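Local coordinates for hypothetical protein Atu1826 (Agrobacterium tumefaciens, PDB 2I3D) that is of unknown function but is a putative alpha/beta hydrolase, probably a serine hydrolase related to the S15 X-Pro dipeptidyl-peptidase family, at residues H99-D112 with F131-E145. Sequence-based numbering, arbitrary orientation. Where two conformers were deposited one is given.
Sequences HGAGELSDAASALD and FGAWIGMQLLMRRPE
The F131 ring turns its edge to the turn before helix 101-112. H99 O lies in the ring plane, 3.5 Å from F131 CE1, and E103 OE1 also meets the edge, at F131 CZ. The other carboxylate oxygen of E103 is bonded to D98 N. The W134 indole offers its edge to the same H99 O, 3.4 Å from W134 CZ3, while Q138 NE2 sits over one face. The H99 and W134 rings meet obliquely, with planes 73° apart. G100, at the N-cap, brings its CA to 3.8 Å from W134 CZ3, and its O lies 3.5 Å from I135 CD1.

At the other end, the R143 guanidinium has L111 CD2 over one face. D112 OD1 lies at its edge and forms a salt bridge with R143 NH1 at 2.8 Å, plus a weak bond from NH2. The R143 chain bends at chi2 and chi3, which brings NE to E145 OE2, at 2.9 Å and nearly straight (171°). One arginine thus links two carboxylates, which probably stabilises its charge.

Between these ends the helices interlock knobs-into-holes. L104 fits among I135, Q138, L139 and R142. L139 fits among L104, A107, A108 and L111.

The axes of segments 101-112 and 131-142 cross at -61°, 9.5 Å apart at closest approach. A107, L111 and I135 also rest on strand 49-53. D106 and A110 touch strand 81-85, and M137 and L140 touch strand 146-152. Helix 131-142 follows strand 124-129 through what is probably the nucleophile elbow of the alpha/beta hydrolase fold.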
ATOM      1  N   HIS B  99     -13.318  15.806  -6.905  1.00 21.69           N
ATOM      2  CA  HIS B  99     -14.205  14.691  -6.599  1.00 20.68           C
ATOM      3  C   HIS B  99     -14.089  13.584  -7.629  1.00 19.83           C
ATOM      4  O   HIS B  99     -14.365  12.430  -7.307  1.00 22.09           O
ATOM      5  CB  HIS B  99     -15.664  15.145  -6.501  1.00 21.92           C
ATOM      6  CG  HIS B  99     -16.626  14.004  -6.335  1.00 24.32           C
ATOM      7  ND1 HIS B  99     -17.275  13.407  -7.401  1.00 26.99           N
ATOM      8  CD2 HIS B  99     -16.998  13.310  -5.231  1.00 26.33           C
ATOM      9  CE1 HIS B  99     -18.015  12.400  -6.955  1.00 25.87           C
ATOM     10  NE2 HIS B  99     -17.879  12.333  -5.641  1.00 26.30           N
ATOM     11  N   GLY B 100     -13.647  13.889  -8.844  1.00 18.42           N
ATOM     12  CA  GLY B 100     -13.483  12.811  -9.834  1.00 18.21           C
ATOM     13  C   GLY B 100     -13.298  13.316 -11.243  1.00 17.99           C
ATOM     14  O   GLY B 100     -12.562  12.731 -12.015  1.00 18.19           O
ATOM     15  N   ALA B 101     -13.995  14.398 -11.621  1.00 18.32           N
ATOM     16  CA  ALA B 101     -13.845  14.904 -12.996  1.00 18.41           C
ATOM     17  C   ALA B 101     -12.384  15.144 -13.411  1.00 18.73           C
ATOM     18  O   ALA B 101     -11.955  14.781 -14.529  1.00 19.35           O
ATOM     19  CB  ALA B 101     -14.665  16.180 -13.190  1.00 19.05           C
ATOM     20  N   GLY B 102     -11.615  15.776 -12.525  1.00 17.97           N
ATOM     21  CA  GLY B 102     -10.206  16.033 -12.862  1.00 17.94           C
ATOM     22  C   GLY B 102      -9.404  14.748 -13.040  1.00 16.69           C
ATOM     23  O   GLY B 102      -8.544  14.637 -13.907  1.00 17.65           O
ATOM     24  N   GLU B 103      -9.682  13.759 -12.201  1.00 15.15           N
ATOM     25  CA  GLU B 103      -8.905  12.532 -12.253  1.00 14.19           C
ATOM     26  C   GLU B 103      -9.250  11.738 -13.496  1.00 14.01           C
ATOM     27  O   GLU B 103      -8.361  11.117 -14.108  1.00 13.40           O
ATOM     28  CB  GLU B 103      -9.105  11.733 -10.956  1.00 13.53           C
ATOM     29  CG  GLU B 103      -8.347  12.422  -9.756  1.00 13.99           C
ATOM     30  CD  GLU B 103      -9.170  13.518  -9.104  1.00 15.32           C
ATOM     31  OE1 GLU B 103     -10.407  13.364  -9.043  1.00 18.08           O
ATOM     32  OE2 GLU B 103      -8.584  14.504  -8.620  1.00 16.95           O
ATOM     33  N   LEU B 104     -10.525  11.828 -13.930  1.00 14.71           N
ATOM     34  CA  LEU B 104     -10.888  11.236 -15.204  1.00 15.38           C
ATOM     35  C   LEU B 104     -10.135  11.939 -16.353  1.00 15.84           C
ATOM     36  O   LEU B 104      -9.616  11.269 -17.235  1.00 16.39           O
ATOM     37  CB  LEU B 104     -12.406  11.312 -15.451  1.00 15.67           C
ATOM     38  CG  LEU B 104     -12.859  10.771 -16.815  1.00 15.47           C
ATOM     39  CD1 LEU B 104     -12.478   9.316 -17.061  1.00 14.89           C
ATOM     40  CD2 LEU B 104     -14.392  10.923 -16.934  1.00 17.58           C
ATOM     41  N   SER B 105     -10.023  13.268 -16.301  1.00 16.98           N
ATOM     42  CA  SER B 105      -9.254  14.003 -17.316  1.00 17.04           C
ATOM     43  C   SER B 105      -7.798  13.597 -17.312  1.00 16.99           C
ATOM     44  O   SER B 105      -7.213  13.405 -18.388  1.00 16.40           O
ATOM     45  CB  SER B 105      -9.403  15.512 -17.126  1.00 17.88           C
ATOM     46  OG  SER B 105     -10.766  15.800 -17.421  1.00 19.68           O
ATOM     47  N   ASP B 106      -7.229  13.412 -16.101  1.00 16.80           N
ATOM     48  CA  ASP B 106      -5.863  12.912 -15.978  1.00 16.16           C
ATOM     49  C   ASP B 106      -5.679  11.562 -16.672  1.00 15.53           C
ATOM     50  O   ASP B 106      -4.722  11.360 -17.414  1.00 16.50           O
ATOM     51  CB  ASP B 106      -5.471  12.732 -14.500  1.00 15.72           C
ATOM     52  CG  ASP B 106      -5.386  14.059 -13.749  1.00 18.32           C
ATOM     53  OD1 ASP B 106      -5.310  15.121 -14.439  1.00 19.07           O
ATOM     54  OD2 ASP B 106      -5.416  14.035 -12.473  1.00 20.52           O
ATOM     55  N   ALA B 107      -6.603  10.626 -16.411  1.00 15.08           N
ATOM     56  CA  ALA B 107      -6.524   9.285 -17.022  1.00 14.73           C
ATOM     57  C   ALA B 107      -6.639   9.335 -18.562  1.00 14.65           C
ATOM     58  O   ALA B 107      -5.942   8.623 -19.273  1.00 14.58           O
ATOM     59  CB  ALA B 107      -7.643   8.368 -16.408  1.00 14.33           C
ATOM     60  N   ALA B 108      -7.535  10.179 -19.073  1.00 16.95           N
ATOM     61  CA  ALA B 108      -7.643  10.389 -20.516  1.00 17.33           C
ATOM     62  C   ALA B 108      -6.347  10.948 -21.110  1.00 17.70           C
ATOM     63  O   ALA B 108      -5.910  10.479 -22.160  1.00 17.58           O
ATOM     64  CB  ALA B 108      -8.821  11.321 -20.808  1.00 17.23           C
ATOM     65  N   SER B 109      -5.727  11.914 -20.420  1.00 18.46           N
ATOM     66  CA  SER B 109      -4.441  12.479 -20.843  1.00 19.73           C
ATOM     67  C   SER B 109      -3.352  11.446 -20.826  1.00 19.23           C
ATOM     68  O   SER B 109      -2.492  11.406 -21.726  1.00 19.63           O
ATOM     69  CB  SER B 109      -4.003  13.646 -19.962  1.00 20.21           C
ATOM     70  OG  SER B 109      -4.760  14.799 -20.252  1.00 25.69           O
ATOM     71  N   ALA B 110      -3.376  10.618 -19.794  1.00 18.06           N
ATOM     72  CA  ALA B 110      -2.415   9.514 -19.687  1.00 17.80           C
ATOM     73  C   ALA B 110      -2.529   8.531 -20.835  1.00 17.38           C
ATOM     74  O   ALA B 110      -1.529   8.186 -21.474  1.00 18.93           O
ATOM     75  CB  ALA B 110      -2.583   8.761 -18.328  1.00 17.32           C
ATOM     76  N   LEU B 111      -3.768   8.113 -21.130  1.00 17.14           N
ATOM     77  CA  LEU B 111      -4.020   7.211 -22.257  1.00 17.70           C
ATOM     78  C   LEU B 111      -3.625   7.842 -23.602  1.00 18.70           C
ATOM     79  O   LEU B 111      -2.975   7.186 -24.427  1.00 19.35           O
ATOM     80  CB  LEU B 111      -5.479   6.730 -22.271  1.00 17.77           C
ATOM     81  CG  LEU B 111      -5.772   5.658 -23.335  1.00 16.92           C
ATOM     82  CD1 LEU B 111      -4.754   4.453 -23.414  1.00 17.00           C
ATOM     83  CD2 LEU B 111      -7.197   5.141 -23.123  1.00 17.53           C
ATOM     84  N   ASP B 112      -3.946   9.125 -23.766  1.00 20.01           N
ATOM     85  CA  ASP B 112      -3.541   9.857 -25.006  1.00 21.80           C
ATOM     86  C   ASP B 112      -2.016   9.857 -25.163  1.00 22.71           C
ATOM     87  O   ASP B 112      -1.472   9.648 -26.275  1.00 24.30           O
ATOM     88  CB  ASP B 112      -4.022  11.314 -24.963  1.00 21.74           C
ATOM     89  CG  ASP B 112      -5.530  11.460 -25.118  1.00 22.70           C
ATOM     90  OD1 ASP B 112      -6.252  10.514 -25.529  1.00 23.50           O
ATOM     91  OD2 ASP B 112      -5.997  12.582 -24.858  1.00 24.31           O
ATOM     92  N   PHE B 131     -11.250   3.895  -5.677  1.00 11.27           N
ATOM     93  CA  PHE B 131     -11.591   5.089  -6.480  1.00 11.67           C
ATOM     94  C   PHE B 131     -11.073   4.936  -7.939  1.00 10.57           C
ATOM     95  O   PHE B 131     -11.739   5.336  -8.899  1.00 11.75           O
ATOM     96  CB  PHE B 131     -10.990   6.309  -5.792  1.00 10.98           C
ATOM     97  CG  PHE B 131     -11.061   7.603  -6.594  1.00 11.64           C
ATOM     98  CD1 PHE B 131     -12.123   8.472  -6.431  1.00 13.27           C
ATOM     99  CD2 PHE B 131      -9.979   8.000  -7.369  1.00 13.37           C
ATOM    100  CE1 PHE B 131     -12.128   9.692  -7.110  1.00 12.16           C
ATOM    101  CE2 PHE B 131      -9.971   9.218  -8.049  1.00 13.47           C
ATOM    102  CZ  PHE B 131     -11.044  10.046  -7.927  1.00 13.17           C
ATOM    103  N   GLY B 132      -9.875   4.354  -8.101  1.00 10.53           N
ATOM    104  CA  GLY B 132      -9.327   4.091  -9.420  1.00  9.47           C
ATOM    105  C   GLY B 132     -10.236   3.231 -10.307  1.00  9.33           C
ATOM    106  O   GLY B 132     -10.216   3.407 -11.520  1.00 10.78           O
ATOM    107  N   ALA B 133     -11.024   2.311  -9.708  1.00  8.75           N
ATOM    108  CA  ALA B 133     -11.919   1.464 -10.516  1.00  9.55           C
ATOM    109  C   ALA B 133     -13.067   2.342 -11.033  1.00 10.40           C
ATOM    110  O   ALA B 133     -13.612   2.098 -12.128  1.00 11.27           O
ATOM    111  CB  ALA B 133     -12.479   0.327  -9.671  1.00  9.65           C
ATOM    112  N   TRP B 134     -13.514   3.299 -10.213  1.00 10.31           N
ATOM    113  CA  TRP B 134     -14.586   4.209 -10.682  1.00 11.01           C
ATOM    114  C   TRP B 134     -14.098   5.090 -11.834  1.00 11.39           C
ATOM    115  O   TRP B 134     -14.780   5.227 -12.899  1.00 11.47           O
ATOM    116  CB  TRP B 134     -15.082   5.035  -9.487  1.00 11.08           C
ATOM    117  CG  TRP B 134     -16.186   6.014  -9.780  1.00 12.36           C
ATOM    118  CD1 TRP B 134     -17.441   5.744 -10.267  1.00 14.13           C
ATOM    119  CD2 TRP B 134     -16.118   7.431  -9.572  1.00 12.34           C
ATOM    120  NE1 TRP B 134     -18.160   6.937 -10.413  1.00 13.07           N
ATOM    121  CE2 TRP B 134     -17.375   7.977  -9.969  1.00 12.56           C
ATOM    122  CE3 TRP B 134     -15.095   8.304  -9.138  1.00 12.16           C
ATOM    123  CZ2 TRP B 134     -17.641   9.354  -9.893  1.00 12.49           C
ATOM    124  CZ3 TRP B 134     -15.357   9.638  -9.047  1.00 14.97           C
ATOM    125  CH2 TRP B 134     -16.611  10.168  -9.413  1.00 13.81           C
ATOM    126  N   ILE B 135     -12.932   5.739 -11.642  1.00 11.81           N
ATOM    127  CA  ILE B 135     -12.337   6.452 -12.784  1.00 11.51           C
ATOM    128  C   ILE B 135     -12.110   5.522 -14.004  1.00 10.76           C
ATOM    129  O   ILE B 135     -12.420   5.886 -15.155  1.00 11.58           O
ATOM    130  CB  ILE B 135     -11.025   7.153 -12.390  1.00 10.91           C
ATOM    131  CG1 ILE B 135     -11.239   8.071 -11.156  1.00 12.27           C
ATOM    132  CG2 ILE B 135     -10.416   7.900 -13.633  1.00 10.38           C
ATOM    133  CD1 ILE B 135     -12.149   9.303 -11.457  1.00 14.40           C
ATOM    134  N   GLY B 136     -11.623   4.294 -13.757  1.00 11.92           N
ATOM    135  CA  GLY B 136     -11.369   3.380 -14.847  1.00  9.84           C
ATOM    136  C   GLY B 136     -12.611   3.044 -15.660  1.00 10.69           C
ATOM    137  O   GLY B 136     -12.573   2.992 -16.905  1.00 12.27           O
HETATM  138  N   MSE B 137     -13.713   2.812 -14.963  1.00  9.96           N
HETATM  139  CA  MSE B 137     -14.939   2.448 -15.682  0.70 11.21           C
HETATM  140  C   MSE B 137     -15.508   3.660 -16.440  1.00 11.44           C
HETATM  141  O   MSE B 137     -16.150   3.486 -17.488  1.00 12.89           O
HETATM  142  CB  MSE B 137     -15.952   1.724 -14.785  0.70 11.51           C
HETATM  143  CG  MSE B 137     -15.380   0.393 -14.245  0.70 11.36           C
HETATM  144 SE   MSE B 137     -16.668  -0.803 -13.454  0.52 13.58          SE
HETATM  145  CE  MSE B 137     -17.328  -1.619 -15.116  0.70 12.63           C
ATOM    146  N   GLN B 138     -15.267   4.872 -15.922  1.00 11.33           N
ATOM    147  CA  GLN B 138     -15.677   6.066 -16.646  1.00 13.04           C
ATOM    148  C   GLN B 138     -14.814   6.185 -17.923  1.00 13.27           C
ATOM    149  O   GLN B 138     -15.309   6.550 -19.007  1.00 14.85           O
ATOM    150  CB  GLN B 138     -15.506   7.301 -15.773  1.00 12.60           C
ATOM    151  CG  GLN B 138     -16.527   7.372 -14.637  1.00 12.92           C
ATOM    152  CD  GLN B 138     -16.311   8.624 -13.789  1.00 15.93           C
ATOM    153  OE1 GLN B 138     -16.580   9.756 -14.244  1.00 16.44           O
ATOM    154  NE2 GLN B 138     -15.766   8.428 -12.574  1.00 15.39           N
ATOM    155  N   LEU B 139     -13.527   5.872 -17.815  1.00 13.08           N
ATOM    156  CA  LEU B 139     -12.667   5.979 -19.005  1.00 14.74           C
ATOM    157  C   LEU B 139     -13.110   4.934 -20.054  1.00 14.92           C
ATOM    158  O   LEU B 139     -13.203   5.226 -21.255  1.00 16.23           O
ATOM    159  CB  LEU B 139     -11.207   5.785 -18.619  1.00 15.61           C
ATOM    160  CG  LEU B 139     -10.189   5.953 -19.756  1.00 16.40           C
ATOM    161  CD1 LEU B 139     -10.143   7.425 -20.214  1.00 18.84           C
ATOM    162  CD2 LEU B 139      -8.818   5.469 -19.277  1.00 18.29           C
ATOM    163  N   LEU B 140     -13.407   3.722 -19.578  1.00 15.18           N
ATOM    164  CA  LEU B 140     -13.934   2.641 -20.408  1.00 15.87           C
ATOM    165  C   LEU B 140     -15.151   3.105 -21.203  1.00 17.34           C
ATOM    166  O   LEU B 140     -15.238   2.905 -22.418  1.00 16.95           O
ATOM    167  CB  LEU B 140     -14.352   1.494 -19.470  1.00 16.13           C
ATOM    168  CG  LEU B 140     -15.161   0.322 -20.064  1.00 16.22           C
ATOM    169  CD1 LEU B 140     -14.245  -0.496 -20.924  1.00 17.27           C
ATOM    170  CD2 LEU B 140     -15.764  -0.541 -18.986  1.00 16.89           C
HETATM  171  N   MSE B 141     -16.080   3.742 -20.512  1.00 18.54           N
HETATM  172  CA  MSE B 141     -17.307   4.225 -21.154  1.00 20.08           C
HETATM  173  C   MSE B 141     -17.012   5.211 -22.301  1.00 21.79           C
HETATM  174  O   MSE B 141     -17.701   5.181 -23.325  1.00 23.28           O
HETATM  175  CB  MSE B 141     -18.221   4.845 -20.074  1.00 20.02           C
HETATM  176  CG  MSE B 141     -19.682   4.966 -20.448  1.00 20.08           C
HETATM  177 SE   MSE B 141     -20.524   3.212 -20.781  0.75 21.71          SE
HETATM  178  CE  MSE B 141     -21.987   4.036 -21.791  1.00 21.37           C
ATOM    179  N   ARG B 142     -15.965   6.031 -22.145  1.00 22.20           N
ATOM    180  CA  ARG B 142     -15.615   7.079 -23.125  0.60 23.53           C
ATOM    181  C   ARG B 142     -14.732   6.637 -24.286  1.00 23.50           C
ATOM    182  O   ARG B 142     -14.630   7.335 -25.305  1.00 24.61           O
ATOM    183  CB  ARG B 142     -14.859   8.201 -22.427  0.60 23.87           C
ATOM    184  CG  ARG B 142     -15.626   8.851 -21.331  0.60 26.42           C
ATOM    185  CD  ARG B 142     -15.114  10.237 -21.096  0.60 30.76           C
ATOM    186  NE  ARG B 142     -16.199  11.088 -20.628  0.60 29.34           N
ATOM    187  CZ  ARG B 142     -16.023  12.299 -20.121  0.60 41.11           C
ATOM    188  NH1 ARG B 142     -14.793  12.799 -20.006  0.60 30.94           N
ATOM    189  NH2 ARG B 142     -17.072  13.002 -19.718  0.60 31.01           N
ATOM    190  N   ARG B 143     -14.044   5.507 -24.131  1.00 22.25           N
ATOM    191  CA  ARG B 143     -12.987   5.163 -25.038  1.00 21.61           C
ATOM    192  C   ARG B 143     -13.244   3.805 -25.680  1.00 22.92           C
ATOM    193  O   ARG B 143     -12.978   2.762 -25.046  1.00 22.70           O
ATOM    194  CB  ARG B 143     -11.629   5.175 -24.316  1.00 22.33           C
ATOM    195  CG  ARG B 143     -11.243   6.543 -23.740  1.00 23.61           C
ATOM    196  CD  ARG B 143     -10.904   7.536 -24.854  1.00 26.25           C
ATOM    197  NE  ARG B 143      -9.526   7.373 -25.281  1.00 26.04           N
ATOM    198  CZ  ARG B 143      -8.545   8.235 -25.051  1.00 23.46           C
ATOM    199  NH1 ARG B 143      -7.328   7.950 -25.486  1.00 23.12           N
ATOM    200  NH2 ARG B 143      -8.769   9.373 -24.407  1.00 24.54           N
ATOM    201  N   PRO B 144     -13.737   3.803 -26.950  1.00 23.02           N
ATOM    202  CA  PRO B 144     -14.144   2.538 -27.574  1.00 22.78           C
ATOM    203  C   PRO B 144     -12.999   1.522 -27.715  1.00 21.62           C
ATOM    204  O   PRO B 144     -13.262   0.337 -27.850  1.00 22.38           O
ATOM    205  CB  PRO B 144     -14.687   2.968 -28.966  1.00 23.20           C
ATOM    206  CG  PRO B 144     -14.162   4.320 -29.186  1.00 25.59           C
ATOM    207  CD  PRO B 144     -13.948   4.963 -27.849  1.00 23.53           C
ATOM    208  N   GLU B 145     -11.751   1.976 -27.694  1.00 20.23           N
ATOM    209  CA  GLU B 145     -10.627   1.068 -27.871  1.00 19.72           C
ATOM    210  C   GLU B 145     -10.385   0.187 -26.618  1.00 18.83           C
ATOM    211  O   GLU B 145      -9.572  -0.769 -26.662  1.00 19.70           O
ATOM    212  CB  GLU B 145      -9.337   1.818 -28.309  1.00 20.08           C
ATOM    213  CG  GLU B 145      -8.742   2.745 -27.232  1.00 20.39           C
ATOM    214  CD  GLU B 145      -9.326   4.178 -27.205  1.00 21.94           C
ATOM    215  OE1 GLU B 145     -10.490   4.407 -27.575  1.00 22.89           O
ATOM    216  OE2 GLU B 145      -8.596   5.096 -26.790  1.00 25.41           O
TER